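Local coordinates for protein glutamate--cysteine ligase GshA (Methylobacillus flagellatus KT, PDB 3K1T) that probably acts as a ligase that joins glutamate to cysteine, at residues L11-L15 / N52-L57; Y45-R51 / E343-M349; N63-G67 / L176-L180; G356-T362 / H376-F382. All coordinates share one frame; numbering follows the deposited sequence.

Interaction 1 of 4, residues L11-L15 / N52-L57; sequences LTGPL and NAGFKL
Leu15 and Asn52 cross at about a right angle: both methyls of the leucine lie against the amide group, CD2 of Leu15 coming to 3.6 Å from ND2 of Asn52. With its CG anti to the backbone N (chi1 -175°), Asn52 reaches forward over its own loop, where OD1 accepts the backbone N-H of Gly54 and closes an Asx turn. A lysine in its place would probably leave the N-H of Gly54 without this mate and disturb the surface on which Leu15 rests. The turn presents the carbonyl of Gly54 to the start of the helix, and Leu15 N donates to Gly54 O over 3.1 Å. Gly54 itself sits at positive phi (78°), and a CB there would run into Leu11 O. Beyond the turn Phe55 offers its CB to CD2 of Leu11 at 3.9 Å and CG of Pro14 at 4.1 Å, while its ring covers Ala53 CB with one face. A water donates to both Leu11 O and Ala53 O. The contact thus packs the first turn of helix 13-23 on the connection between strands 45-52 and 57-63, with strand 6-7 touching Leu15 and Asn52, and Tyr405 OH of helix 398-421 bonding Asn52 ND2.

Interaction 2 of 4, residues Y45-R51 / E343-M349; sequences YASVDLR and EPVIYMM. With SO4 (sulfate ion), chain B.
Two neighbouring strands of the central antiparallel sheet, 45-52 and 340-349, meet here beside a bound sulfate, probably from the crystallisation liquor. Their directions differ by 157°, and in the hydrogen-bonded pair Val48-Ile346, Ile346 N reaches Val48 O at 2.8 Å. The face carrying Ser47, Asp49, Val345 and Tyr347 turns to the anion. Ser47 lays its CB over the face of the Tyr347 ring, 4.0 Å from the centroid. Its OG, placed between the backbone N and the carbonyl carbon (chi1 66°), donates to sulfate O2 at 2.8 Å; the bond from Tyr347 OH to that same oxygen is weak. Asp49 runs alongside Val345, its strongest partner being Arg359. On the other face, which carries Ala46 and Val48 and packs on helix 398-421, the bent selenomethionine Met348 brings CE to 3.6 Å from CG2 of Val48. At the end of the ladder Arg51 forms a salt bridge with Glu343, gripping it side-on through NE and NH2, the guanidinium and carboxylate planes 50° apart; Glu343 OE2 also bonds His361. Arg51 NE meets Glu343 OE1 from above the carboxylate plane at 2.9 Å, whereas Arg51 NH2 reaches Glu343 OE2 on its syn side.

Interaction 3 of 4, residues N63-G67 / L176-L180; sequences NLFPG and LNNDL. With SO4 (sulfate ion), chain B.
An Asx turn at Asn63, whose OD1 accepts from Phe65 N, precedes the Phe65 ring, which packs from the end of strand 57-63 against the end of strand 173-177, joining the antiparallel and the mixed sheet. The tight part is this ring. Asp179 CA stands 3.5 Å from its centroid and only 8° off the normal, and Asp179 CB comes to 3.3 Å from CD1 of Phe65; Leu64 CB lies against the opposite face, toward its rim. The carboxylate of Asp179 stands nearly upright to the ring, at 83°, and OD1 bonds Ser181. Along the rim, Phe65 CD2 meets Leu176 CB at 4.1 Å. The looser side is bridged by water: one water donates to Asn63 OD1 and, weakly, to Asp179 OD2, and another lies within hydrogen-bonding distance of Phe65 O and Asn177 O. Away from Phe65, Asn63 ND2 and Gly67 N donate to the sulfate. Asn177, whose OD1 is held by Tyr111, uses its other amide atom here: ND2 reaches Pro66 O at 2.8 Å, lying above that carbonyl's plane.

Interaction 4 of 4, residues G356-T362 / H376-F382; sequences GFYRVHT and HFEPLTF. With SO4 (sulfate ion), chain B.
Just before strand 377-381, His376 O accepts from Thr362 N at 3.1 Å, the donor standing above the carbonyl plane of His376. Next, Phe377 places its ring, with CG between the backbone N and the carbonyl carbon (chi1 74°), beneath the chain of Arg359: CG of Arg359 lies over the centre of the face, 4.1 Å from the centroid. The guanidinium beyond stands at 80° to the ring, its edge, at NH1, 3.4 Å from CZ of Phe377; with Arg359 CZ 5.0 Å from the Phe377 centroid, any cation-pi attraction is at most weak. Glu378 exchanges backbone bonds with Val360, and Pro379 touches the Phe357 ring, its CB 3.9 Å from CD2 of Phe357. Leu380 pairs with Tyr358 and packs its CB against CG2 of Val360 at 3.8 Å. After Thr381, held by Asn71 O, Phe382 lays one face on the backbone of Gly356 and Phe357 and turns an edge to the face of Tyr358, a T-shaped pair with planes at 73°. An alanine in place of Phe382 would probably uncover the Gly356 backbone and leave the Tyr358 ring without its edge-on neighbour. Arg359 NH2 donates to sulfate O1 at 2.9 Å and also salt-bridges Asp49. The ladder therefore carries an arginine, flanked by the Phe377 ring, to an anion-binding spot, consistent with a pocket for a negatively charged group.

In the fold
Interactions 2, 3 and 4 converge on one sulfate, which Ser47, Asn63, Gly67 and Arg359 all hydrogen-bond; the ion probably comes from the crystallisation liquor but may mark a pocket. Interactions 2 and 4 share the antiparallel sheet, with centres about 12 Å apart: Glu343 O takes the N-H of Arg359 at 2.8 Å, and Glu343 OE2 meets His361 NE2 at 2.7 Å. Interaction 3, its centre about 13 Å from that of interaction 2, joins it through Tyr45 OH and Leu176 O, 2.6 Å apart. Interaction 1 lies at the far end of strand 45-52, about 30 Å centre to centre from interaction 3, and touches interaction 2 where Leu57 CD1 packs on Arg51 O at 3.6 Å.

Interaction 1 of 4, residues L11-L15 / N52-L57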
loop_
_atom_site.group_PDB
_atom_site.type_symbol
_atom_site.label_atom_id
_atom_site.label_comp_id
_atom_site.label_asym_id
_atom_site.label_seq_id
_atom_site.Cartn_x
_atom_site.Cartn_y
_atom_site.Cartn_z
ATOM N N LEU A 11 19.404 -9.626 29.077
ATOM C CA LEU A 11 18.101 -9.910 29.657
ATOM C C LEU A 11 17.012 -9.516 28.651
ATOM O O LEU A 11 16.531 -8.379 28.627
ATOM C CB LEU A 11 17.951 -9.212 31.003
ATOM C CG LEU A 11 16.833 -9.801 31.874
ATOM C CD1 LEU A 11 16.961 -9.305 33.304
ATOM C CD2 LEU A 11 15.453 -9.502 31.322
ATOM N N THR A 12 16.675 -10.470 27.792
ATOM C CA THR A 12 15.724 -10.302 26.692
ATOM C C THR A 12 14.588 -11.319 26.716
ATOM O O THR A 12 13.780 -11.369 25.780
ATOM C CB THR A 12 16.450 -10.377 25.320
ATOM O OG1 THR A 12 17.083 -11.656 25.193
ATOM C CG2 THR A 12 17.534 -9.259 25.181
ATOM N N GLY A 13 14.521 -12.145 27.759
ATOM C CA GLY A 13 13.492 -13.210 27.837
ATOM C C GLY A 13 12.081 -12.706 27.549
ATOM O O GLY A 13 11.337 -13.307 26.757
ATOM N N PRO A 14 11.670 -11.591 28.206
ATOM C CA PRO A 14 10.304 -11.119 27.941
ATOM C C PRO A 14 10.059 -10.632 26.509
ATOM O O PRO A 14 8.993 -10.882 25.952
ATOM C CB PRO A 14 10.090 -10.011 28.970
ATOM C CG PRO A 14 11.052 -10.396 30.106
ATOM C CD PRO A 14 12.265 -10.944 29.382
ATOM N N LEU A 15 11.037 -9.970 25.908
ATOM C CA LEU A 15 10.916 -9.559 24.519
ATOM C C LEU A 15 10.742 -10.799 23.640
ATOM O O LEU A 15 9.894 -10.833 22.726
ATOM C CB LEU A 15 12.151 -8.755 24.084
ATOM C CG LEU A 15 12.333 -8.445 22.587
ATOM C CD1 LEU A 15 11.211 -7.451 22.135
ATOM C CD2 LEU A 15 13.751 -7.912 22.261
ATOM N N ASN A 52 12.546 -0.370 23.572
ATOM C CA ASN A 52 12.833 -1.798 23.764
ATOM C C ASN A 52 13.836 -1.913 24.931
ATOM O O ASN A 52 15.012 -1.557 24.807
ATOM C CB ASN A 52 13.410 -2.340 22.466
ATOM C CG ASN A 52 13.634 -3.837 22.505
ATOM O OD1 ASN A 52 13.565 -4.445 23.564
ATOM N ND2 ASN A 52 13.941 -4.430 21.355
ATOM N N ALA A 53 13.340 -2.395 26.061
ATOM C CA ALA A 53 14.104 -2.553 27.295
ATOM C C ALA A 53 14.619 -3.990 27.432
ATOM O O ALA A 53 15.262 -4.331 28.434
ATOM C CB ALA A 53 13.187 -2.203 28.487
ATOM N N GLY A 54 14.294 -4.856 26.467
ATOM C CA GLY A 54 14.597 -6.298 26.602
ATOM C C GLY A 54 13.612 -7.023 27.507
ATOM O O GLY A 54 13.183 -8.149 27.206
ATOM N N PHE A 55 13.265 -6.394 28.633
ATOM C CA PHE A 55 12.228 -6.926 29.525
ATOM C C PHE A 55 10.817 -6.339 29.287
ATOM O O PHE A 55 9.834 -6.721 29.971
ATOM C CB PHE A 55 12.670 -6.753 30.985
ATOM C CG PHE A 55 12.887 -5.334 31.412
ATOM C CD1 PHE A 55 11.797 -4.503 31.692
ATOM C CD2 PHE A 55 14.164 -4.837 31.584
ATOM C CE1 PHE A 55 11.983 -3.200 32.109
ATOM C CE2 PHE A 55 14.361 -3.521 32.007
ATOM C CZ PHE A 55 13.279 -2.713 32.284
ATOM N N LYS A 56 10.714 -5.455 28.297
ATOM C CA LYS A 56 9.496 -4.714 28.004
ATOM C C LYS A 56 9.634 -4.081 26.620
ATOM O O LYS A 56 10.729 -3.696 26.230
ATOM C CB LYS A 56 9.379 -3.549 29.055
ATOM C CG LYS A 56 8.105 -2.934 29.106
ATOM C CD LYS A 56 7.876 -2.150 30.349
ATOM C CE LYS A 56 6.484 -1.606 30.333
ATOM N NZ LYS A 56 5.792 -1.925 31.617
ATOM N N LEU A 57 8.525 -3.932 25.892
ATOM C CA LEU A 57 8.488 -3.212 24.624
ATOM C C LEU A 57 7.218 -2.343 24.620
ATOM O O LEU A 57 6.126 -2.868 24.536
ATOM C CB LEU A 57 8.507 -4.169 23.423
ATOM C CG LEU A 57 8.417 -3.500 22.051
ATOM C CD1 LEU A 57 9.628 -2.566 21.744
ATOM C CD2 LEU A 57 8.225 -4.607 20.963
HETATM O O HOH W 1 16.944 -5.958 29.783
#

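Interaction 2 of 4, residues Y45-R51 / E343-M349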
loop_
_atom_site.group_PDB
_atom_site.type_symbol
_atom_site.label_atom_id
_atom_site.label_comp_id
_atom_site.label_asym_id
_atom_site.label_seq_id
_atom_site.Cartn_x
_atom_site.Cartn_y
_atom_site.Cartn_z
ATOM N N TYR A 45 -2.405 10.114 9.314
ATOM C CA TYR A 45 -1.024 9.775 9.570
ATOM C C TYR A 45 -0.687 9.843 11.059
ATOM O O TYR A 45 -1.443 10.423 11.848
ATOM C CB TYR A 45 -0.036 10.582 8.701
ATOM C CG TYR A 45 0.016 12.094 8.832
ATOM C CD1 TYR A 45 -0.717 12.814 9.793
ATOM C CD2 TYR A 45 0.800 12.825 7.938
ATOM C CE1 TYR A 45 -0.659 14.232 9.851
ATOM C CE2 TYR A 45 0.888 14.211 8.001
ATOM C CZ TYR A 45 0.171 14.923 8.960
ATOM O OH TYR A 45 0.302 16.305 8.993
ATOM N N ALA A 46 0.433 9.227 11.438
ATOM C CA ALA A 46 0.851 9.182 12.831
ATOM C C ALA A 46 2.252 8.621 12.955
ATOM O O ALA A 46 2.721 7.860 12.088
ATOM C CB ALA A 46 -0.133 8.312 13.652
ATOM N N SER A 47 2.905 8.951 14.059
ATOM C CA SER A 47 4.152 8.287 14.427
ATOM C C SER A 47 4.108 7.878 15.887
ATOM O O SER A 47 3.480 8.568 16.728
ATOM C CB SER A 47 5.379 9.156 14.153
ATOM O OG SER A 47 5.416 10.299 14.961
ATOM N N VAL A 48 4.735 6.736 16.195
ATOM C CA VAL A 48 4.775 6.254 17.560
ATOM C C VAL A 48 6.217 5.926 17.936
ATOM O O VAL A 48 6.887 5.177 17.207
ATOM C CB VAL A 48 3.867 4.997 17.758
ATOM C CG1 VAL A 48 4.050 4.396 19.165
ATOM C CG2 VAL A 48 2.394 5.350 17.511
ATOM N N ASP A 49 6.677 6.522 19.033
ATOM C CA ASP A 49 7.984 6.258 19.628
ATOM C C ASP A 49 7.868 5.032 20.533
ATOM O O ASP A 49 6.987 4.999 21.412
ATOM C CB ASP A 49 8.442 7.399 20.534
ATOM C CG ASP A 49 8.738 8.711 19.791
ATOM O OD1 ASP A 49 8.535 8.799 18.568
ATOM O OD2 ASP A 49 9.203 9.678 20.466
ATOM N N LEU A 50 8.768 4.055 20.340
ATOM C CA LEU A 50 8.847 2.897 21.206
ATOM C C LEU A 50 10.173 2.866 21.969
ATOM O O LEU A 50 11.155 3.470 21.538
ATOM C CB LEU A 50 8.761 1.610 20.385
ATOM C CG LEU A 50 7.571 1.414 19.430
ATOM C CD1 LEU A 50 7.780 0.079 18.638
ATOM C CD2 LEU A 50 6.234 1.449 20.202
ATOM N N ARG A 51 10.178 2.127 23.076
ATOM C CA ARG A 51 11.399 1.725 23.760
ATOM C C ARG A 51 11.425 0.217 23.986
ATOM O O ARG A 51 10.459 -0.378 24.476
ATOM C CB ARG A 51 11.629 2.485 25.056
ATOM C CG ARG A 51 12.056 3.930 24.800
ATOM C CD ARG A 51 12.503 4.591 26.091
ATOM N NE ARG A 51 13.297 5.767 25.805
ATOM C CZ ARG A 51 13.956 6.466 26.714
ATOM N NH1 ARG A 51 13.873 6.133 27.987
ATOM N NH2 ARG A 51 14.691 7.522 26.333
ATOM N N GLU A 343 16.587 4.814 19.814
ATOM C CA GLU A 343 15.229 4.398 20.080
ATOM C C GLU A 343 14.351 4.636 18.850
ATOM O O GLU A 343 14.484 5.660 18.193
ATOM C CB GLU A 343 14.646 5.061 21.343
ATOM C CG GLU A 343 14.726 6.599 21.418
ATOM C CD GLU A 343 14.420 7.096 22.808
ATOM O OE1 GLU A 343 13.224 7.002 23.190
ATOM O OE2 GLU A 343 15.359 7.542 23.525
ATOM N N PRO A 344 13.472 3.678 18.533
ATOM C CA PRO A 344 12.765 3.729 17.247
ATOM C C PRO A 344 11.475 4.548 17.246
ATOM O O PRO A 344 10.775 4.670 18.271
ATOM C CB PRO A 344 12.412 2.247 16.978
ATOM C CG PRO A 344 12.230 1.710 18.377
ATOM C CD PRO A 344 13.344 2.354 19.168
ATOM N N VAL A 345 11.185 5.071 16.055
ATOM C CA VAL A 345 9.964 5.815 15.733
ATOM C C VAL A 345 9.305 5.123 14.528
ATOM O O VAL A 345 9.954 4.996 13.488
ATOM C CB VAL A 345 10.303 7.262 15.305
ATOM C CG1 VAL A 345 9.008 8.090 15.124
ATOM C CG2 VAL A 345 11.264 7.925 16.286
ATOM N N ILE A 346 8.059 4.690 14.665
ATOM C CA ILE A 346 7.346 3.956 13.649
ATOM C C ILE A 346 6.308 4.889 12.997
ATOM O O ILE A 346 5.490 5.494 13.705
ATOM C CB ILE A 346 6.602 2.722 14.255
ATOM C CG1 ILE A 346 7.526 1.844 15.131
ATOM C CG2 ILE A 346 5.877 1.917 13.115
ATOM C CD1 ILE A 346 8.751 1.464 14.540
ATOM N N TYR A 347 6.352 4.998 11.671
ATOM C CA TYR A 347 5.429 5.836 10.874
ATOM C C TYR A 347 4.295 5.005 10.250
ATOM O O TYR A 347 4.529 3.908 9.682
ATOM C CB TYR A 347 6.212 6.565 9.762
ATOM C CG TYR A 347 6.753 7.892 10.198
ATOM C CD1 TYR A 347 7.535 8.007 11.364
ATOM C CD2 TYR A 347 6.459 9.049 9.492
ATOM C CE1 TYR A 347 7.995 9.236 11.792
ATOM C CE2 TYR A 347 6.939 10.288 9.898
ATOM C CZ TYR A 347 7.686 10.379 11.062
ATOM O OH TYR A 347 8.106 11.607 11.500
HETATM N N MSE A 348 3.086 5.549 10.328
HETATM C CA MSE A 348 1.891 4.981 9.761
HETATM C C MSE A 348 1.133 6.011 8.957
HETATM O O MSE A 348 1.143 7.193 9.303
HETATM C CB MSE A 348 0.999 4.397 10.852
HETATM C CG MSE A 348 1.623 3.087 11.432
HETATM SE SE MSE A 348 1.155 2.785 13.298
HETATM C CE MSE A 348 2.053 4.338 14.038
HETATM N N MSE A 349 0.518 5.557 7.872
HETATM C CA MSE A 349 -0.497 6.321 7.143
HETATM C C MSE A 349 -1.723 5.436 6.995
HETATM O O MSE A 349 -1.602 4.222 6.729
HETATM C CB MSE A 349 0.062 6.812 5.798
HETATM C CG MSE A 349 1.299 7.654 6.005
HETATM SE SE MSE A 349 1.853 8.576 4.342
HETATM C CE MSE A 349 0.613 10.043 4.554
HETATM S S SO4 B . 7.973 12.807 14.986
HETATM O O1 SO4 B . 9.394 12.546 14.999
HETATM O O2 SO4 B . 7.556 11.815 14.045
HETATM O O3 SO4 B . 7.360 12.566 16.272
HETATM O O4 SO4 B . 7.691 14.179 14.507
HETATM O O HOH W 2 11.269 6.162 21.617
#

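Interaction 3 of 4, residues N63-G67 / L176-L180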
loop_
_atom_site.group_PDB
_atom_site.type_symbol
_atom_site.label_atom_id
_atom_site.label_comp_id
_atom_site.label_asym_id
_atom_site.label_seq_id
_atom_site.Cartn_x
_atom_site.Cartn_y
_atom_site.Cartn_z
ATOM N N ASN A 63 2.260 10.680 18.098
ATOM C CA ASN A 63 2.173 11.995 17.473
ATOM C C ASN A 63 1.241 11.914 16.253
ATOM O O ASN A 63 1.519 11.219 15.294
ATOM C CB ASN A 63 3.584 12.427 17.106
ATOM C CG ASN A 63 3.662 13.879 16.546
ATOM O OD1 ASN A 63 2.663 14.597 16.452
ATOM N ND2 ASN A 63 4.871 14.277 16.165
ATOM N N LEU A 64 0.147 12.653 16.283
ATOM C CA LEU A 64 -0.782 12.709 15.132
ATOM C C LEU A 64 -0.422 13.771 14.095
ATOM O O LEU A 64 -1.171 13.974 13.119
ATOM C CB LEU A 64 -2.206 12.935 15.637
ATOM C CG LEU A 64 -2.775 11.849 16.533
ATOM C CD1 LEU A 64 -4.175 12.246 16.994
ATOM C CD2 LEU A 64 -2.761 10.501 15.828
ATOM N N PHE A 65 0.734 14.402 14.289
ATOM C CA PHE A 65 1.293 15.417 13.388
ATOM C C PHE A 65 2.790 15.166 13.130
ATOM O O PHE A 65 3.653 15.994 13.453
ATOM C CB PHE A 65 1.071 16.824 13.994
ATOM C CG PHE A 65 -0.253 16.981 14.678
ATOM C CD1 PHE A 65 -0.408 16.573 16.013
ATOM C CD2 PHE A 65 -1.342 17.540 14.009
ATOM C CE1 PHE A 65 -1.621 16.717 16.668
ATOM C CE2 PHE A 65 -2.574 17.687 14.647
ATOM C CZ PHE A 65 -2.724 17.257 15.973
ATOM N N PRO A 66 3.125 13.998 12.550
ATOM C CA PRO A 66 4.539 13.618 12.460
ATOM C C PRO A 66 5.356 14.596 11.635
ATOM O O PRO A 66 4.889 15.057 10.588
ATOM C CB PRO A 66 4.511 12.205 11.815
ATOM C CG PRO A 66 3.113 11.934 11.454
ATOM C CD PRO A 66 2.214 12.953 12.035
ATOM N N GLY A 67 6.564 14.879 12.094
ATOM C CA GLY A 67 7.404 15.891 11.482
ATOM C C GLY A 67 8.766 15.446 10.998
ATOM O O GLY A 67 9.661 16.264 10.856
ATOM N N LEU A 176 -3.400 19.317 8.894
ATOM C CA LEU A 176 -2.527 19.882 9.903
ATOM C C LEU A 176 -1.222 19.111 10.057
ATOM O O LEU A 176 -1.227 17.914 10.367
ATOM C CB LEU A 176 -3.238 19.909 11.258
ATOM C CG LEU A 176 -4.531 20.693 11.323
ATOM C CD1 LEU A 176 -5.256 20.370 12.653
ATOM C CD2 LEU A 176 -4.226 22.205 11.146
ATOM N N ASN A 177 -0.095 19.802 9.877
ATOM C CA ASN A 177 1.210 19.305 10.318
ATOM C C ASN A 177 1.730 20.192 11.466
ATOM O O ASN A 177 2.928 20.328 11.675
ATOM C CB ASN A 177 2.197 19.242 9.155
ATOM C CG ASN A 177 3.390 18.365 9.444
ATOM O OD1 ASN A 177 4.537 18.842 9.476
ATOM N ND2 ASN A 177 3.129 17.069 9.673
ATOM N N ASN A 178 0.780 20.775 12.199
ATOM C CA ASN A 178 0.999 21.718 13.312
ATOM C C ASN A 178 0.079 21.175 14.426
ATOM O O ASN A 178 -1.130 21.022 14.204
ATOM C CB ASN A 178 0.542 23.098 12.852
ATOM C CG ASN A 178 0.689 24.176 13.910
ATOM O OD1 ASN A 178 0.436 23.946 15.110
ATOM N ND2 ASN A 178 1.110 25.366 13.472
ATOM N N ASP A 179 0.634 20.822 15.575
ATOM C CA ASP A 179 -0.153 20.135 16.579
ATOM C C ASP A 179 -1.106 21.056 17.370
ATOM O O ASP A 179 -1.920 20.567 18.156
ATOM C CB ASP A 179 0.734 19.290 17.526
ATOM C CG ASP A 179 1.568 20.108 18.464
ATOM O OD1 ASP A 179 1.358 21.329 18.626
ATOM O OD2 ASP A 179 2.473 19.494 19.041
ATOM N N LEU A 180 -1.035 22.367 17.151
ATOM C CA LEU A 180 -1.977 23.317 17.776
ATOM C C LEU A 180 -2.036 23.147 19.331
ATOM O O LEU A 180 -3.057 23.444 19.976
ATOM C CB LEU A 180 -3.366 23.215 17.134
ATOM C CG LEU A 180 -3.476 23.449 15.597
ATOM C CD1 LEU A 180 -4.885 23.385 15.079
ATOM C CD2 LEU A 180 -2.819 24.777 15.181
HETATM S S SO4 B . 7.973 12.807 14.986
HETATM O O1 SO4 B . 9.394 12.546 14.999
HETATM O O2 SO4 B . 7.556 11.815 14.045
HETATM O O3 SO4 B . 7.360 12.566 16.272
HETATM O O4 SO4 B . 7.691 14.179 14.507
HETATM O O HOH W 3 3.779 17.165 16.907
HETATM O O HOH W 4 4.821 18.352 12.853
#

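Interaction 4 of 4, residues G356-T362 / H376-F382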
loop_
_atom_site.group_PDB
_atom_site.type_symbol
_atom_site.label_atom_id
_atom_site.label_comp_id
_atom_site.label_asym_id
_atom_site.label_seq_id
_atom_site.Cartn_x
_atom_site.Cartn_y
_atom_site.Cartn_z
ATOM N N GLY A 356 9.987 4.119 9.207
ATOM C CA GLY A 356 10.379 4.875 10.383
ATOM C C GLY A 356 11.868 5.091 10.469
ATOM O O GLY A 356 12.587 4.937 9.461
ATOM N N PHE A 357 12.334 5.468 11.658
ATOM C CA PHE A 357 13.720 5.756 11.862
ATOM C C PHE A 357 14.073 5.637 13.327
ATOM O O PHE A 357 13.203 5.681 14.166
ATOM C CB PHE A 357 14.089 7.154 11.300
ATOM C CG PHE A 357 13.343 8.291 11.932
ATOM C CD1 PHE A 357 12.128 8.727 11.393
ATOM C CD2 PHE A 357 13.861 8.951 13.022
ATOM C CE1 PHE A 357 11.449 9.787 11.945
ATOM C CE2 PHE A 357 13.187 10.029 13.620
ATOM C CZ PHE A 357 11.958 10.443 13.083
ATOM N N TYR A 358 15.361 5.448 13.621
ATOM C CA TYR A 358 15.851 5.571 14.991
ATOM C C TYR A 358 16.263 7.003 15.341
ATOM O O TYR A 358 16.877 7.689 14.524
ATOM C CB TYR A 358 17.079 4.700 15.183
ATOM C CG TYR A 358 16.809 3.216 15.352
ATOM C CD1 TYR A 358 16.450 2.716 16.582
ATOM C CD2 TYR A 358 16.960 2.319 14.285
ATOM C CE1 TYR A 358 16.267 1.350 16.778
ATOM C CE2 TYR A 358 16.776 0.922 14.485
ATOM C CZ TYR A 358 16.432 0.467 15.733
ATOM O OH TYR A 358 16.255 -0.901 15.960
ATOM N N ARG A 359 15.978 7.403 16.569
ATOM C CA ARG A 359 16.576 8.600 17.162
ATOM C C ARG A 359 17.852 8.136 17.869
ATOM O O ARG A 359 17.772 7.418 18.865
ATOM C CB ARG A 359 15.655 9.240 18.189
ATOM C CG ARG A 359 14.243 9.623 17.677
ATOM C CD ARG A 359 13.418 10.255 18.787
ATOM N NE ARG A 359 11.983 10.247 18.464
ATOM C CZ ARG A 359 11.392 11.046 17.570
ATOM N NH1 ARG A 359 12.090 11.986 16.957
ATOM N NH2 ARG A 359 10.088 10.917 17.302
ATOM N N VAL A 360 18.994 8.569 17.349
ATOM C CA VAL A 360 20.292 8.194 17.867
ATOM C C VAL A 360 20.759 9.376 18.702
ATOM O O VAL A 360 21.023 10.473 18.179
ATOM C CB VAL A 360 21.289 7.822 16.725
ATOM C CG1 VAL A 360 22.720 7.439 17.292
ATOM C CG2 VAL A 360 20.752 6.692 15.824
ATOM N N HIS A 361 20.799 9.172 20.005
ATOM C CA HIS A 361 21.136 10.240 20.963
ATOM C C HIS A 361 22.485 10.886 20.653
ATOM O O HIS A 361 23.480 10.194 20.406
ATOM C CB HIS A 361 21.194 9.714 22.413
ATOM C CG HIS A 361 19.881 9.282 22.979
ATOM N ND1 HIS A 361 19.603 9.358 24.328
ATOM C CD2 HIS A 361 18.805 8.693 22.407
ATOM C CE1 HIS A 361 18.419 8.831 24.559
ATOM N NE2 HIS A 361 17.892 8.465 23.405
ATOM N N THR A 362 22.516 12.222 20.676
ATOM C CA THR A 362 23.780 12.957 20.544
ATOM C C THR A 362 24.534 13.041 21.876
ATOM O O THR A 362 25.741 13.104 21.875
ATOM C CB THR A 362 23.575 14.379 19.969
ATOM O OG1 THR A 362 22.640 15.062 20.784
ATOM C CG2 THR A 362 23.013 14.334 18.555
ATOM N N HIS A 376 17.815 16.352 20.821
ATOM C CA HIS A 376 19.217 15.962 20.773
ATOM C C HIS A 376 19.411 14.534 20.232
ATOM O O HIS A 376 19.741 13.581 20.973
ATOM C CB HIS A 376 19.831 16.128 22.166
ATOM C CG HIS A 376 19.712 17.527 22.685
ATOM N ND1 HIS A 376 18.739 17.911 23.588
ATOM C CD2 HIS A 376 20.383 18.657 22.357
ATOM C CE1 HIS A 376 18.848 19.206 23.829
ATOM N NE2 HIS A 376 19.840 19.680 23.100
ATOM N N PHE A 377 19.223 14.411 18.931
ATOM C CA PHE A 377 19.372 13.140 18.240
ATOM C C PHE A 377 19.680 13.396 16.783
ATOM O O PHE A 377 19.391 14.473 16.250
ATOM C CB PHE A 377 18.102 12.281 18.398
ATOM C CG PHE A 377 16.933 12.762 17.566
ATOM C CD1 PHE A 377 16.797 12.371 16.233
ATOM C CD2 PHE A 377 15.999 13.630 18.109
ATOM C CE1 PHE A 377 15.733 12.834 15.458
ATOM C CE2 PHE A 377 14.921 14.104 17.326
ATOM C CZ PHE A 377 14.812 13.700 16.008
ATOM N N GLU A 378 20.292 12.423 16.141
ATOM C CA GLU A 378 20.377 12.354 14.701
ATOM C C GLU A 378 19.546 11.128 14.226
ATOM O O GLU A 378 19.605 10.073 14.856
ATOM C CB GLU A 378 21.803 12.175 14.282
ATOM C CG GLU A 378 22.634 13.438 14.644
ATOM C CD GLU A 378 24.107 13.288 14.339
ATOM O OE1 GLU A 378 24.529 12.207 13.839
ATOM O OE2 GLU A 378 24.854 14.276 14.616
ATOM N N PRO A 379 18.807 11.265 13.117
ATOM C CA PRO A 379 17.983 10.132 12.629
ATOM C C PRO A 379 18.826 9.075 11.937
ATOM O O PRO A 379 19.827 9.406 11.324
ATOM C CB PRO A 379 17.020 10.787 11.626
ATOM C CG PRO A 379 17.797 12.024 11.106
ATOM C CD PRO A 379 18.639 12.494 12.306
ATOM N N LEU A 380 18.420 7.818 12.029
ATOM C CA LEU A 380 19.048 6.723 11.314
ATOM C C LEU A 380 17.927 5.897 10.736
ATOM O O LEU A 380 17.114 5.346 11.467
ATOM C CB LEU A 380 19.852 5.844 12.259
ATOM C CG LEU A 380 20.502 4.625 11.619
ATOM C CD1 LEU A 380 21.672 5.026 10.693
ATOM C CD2 LEU A 380 20.947 3.678 12.766
ATOM N N THR A 381 17.848 5.830 9.417
ATOM C CA THR A 381 16.668 5.238 8.801
ATOM C C THR A 381 16.642 3.712 8.992
ATOM O O THR A 381 17.676 3.064 9.152
ATOM C CB THR A 381 16.538 5.661 7.294
ATOM O OG1 THR A 381 15.159 5.524 6.887
ATOM C CG2 THR A 381 17.443 4.809 6.417
ATOM N N PHE A 382 15.428 3.180 9.101
ATOM C CA PHE A 382 15.184 1.740 9.252
ATOM C C PHE A 382 15.621 1.032 7.984
ATOM O O PHE A 382 15.338 1.505 6.891
ATOM C CB PHE A 382 13.689 1.460 9.408
ATOM C CG PHE A 382 13.121 1.745 10.755
ATOM C CD1 PHE A 382 13.911 2.168 11.840
ATOM C CD2 PHE A 382 11.773 1.582 10.949
ATOM C CE1 PHE A 382 13.347 2.392 13.066
ATOM C CE2 PHE A 382 11.200 1.819 12.171
ATOM C CZ PHE A 382 11.985 2.246 13.238
HETATM S S SO4 B . 7.973 12.807 14.986
HETATM O O1 SO4 B . 9.394 12.546 14.999
HETATM O O2 SO4 B . 7.556 11.815 14.045
HETATM O O3 SO4 B . 7.360 12.566 16.272
HETATM O O4 SO4 B . 7.691 14.179 14.507
#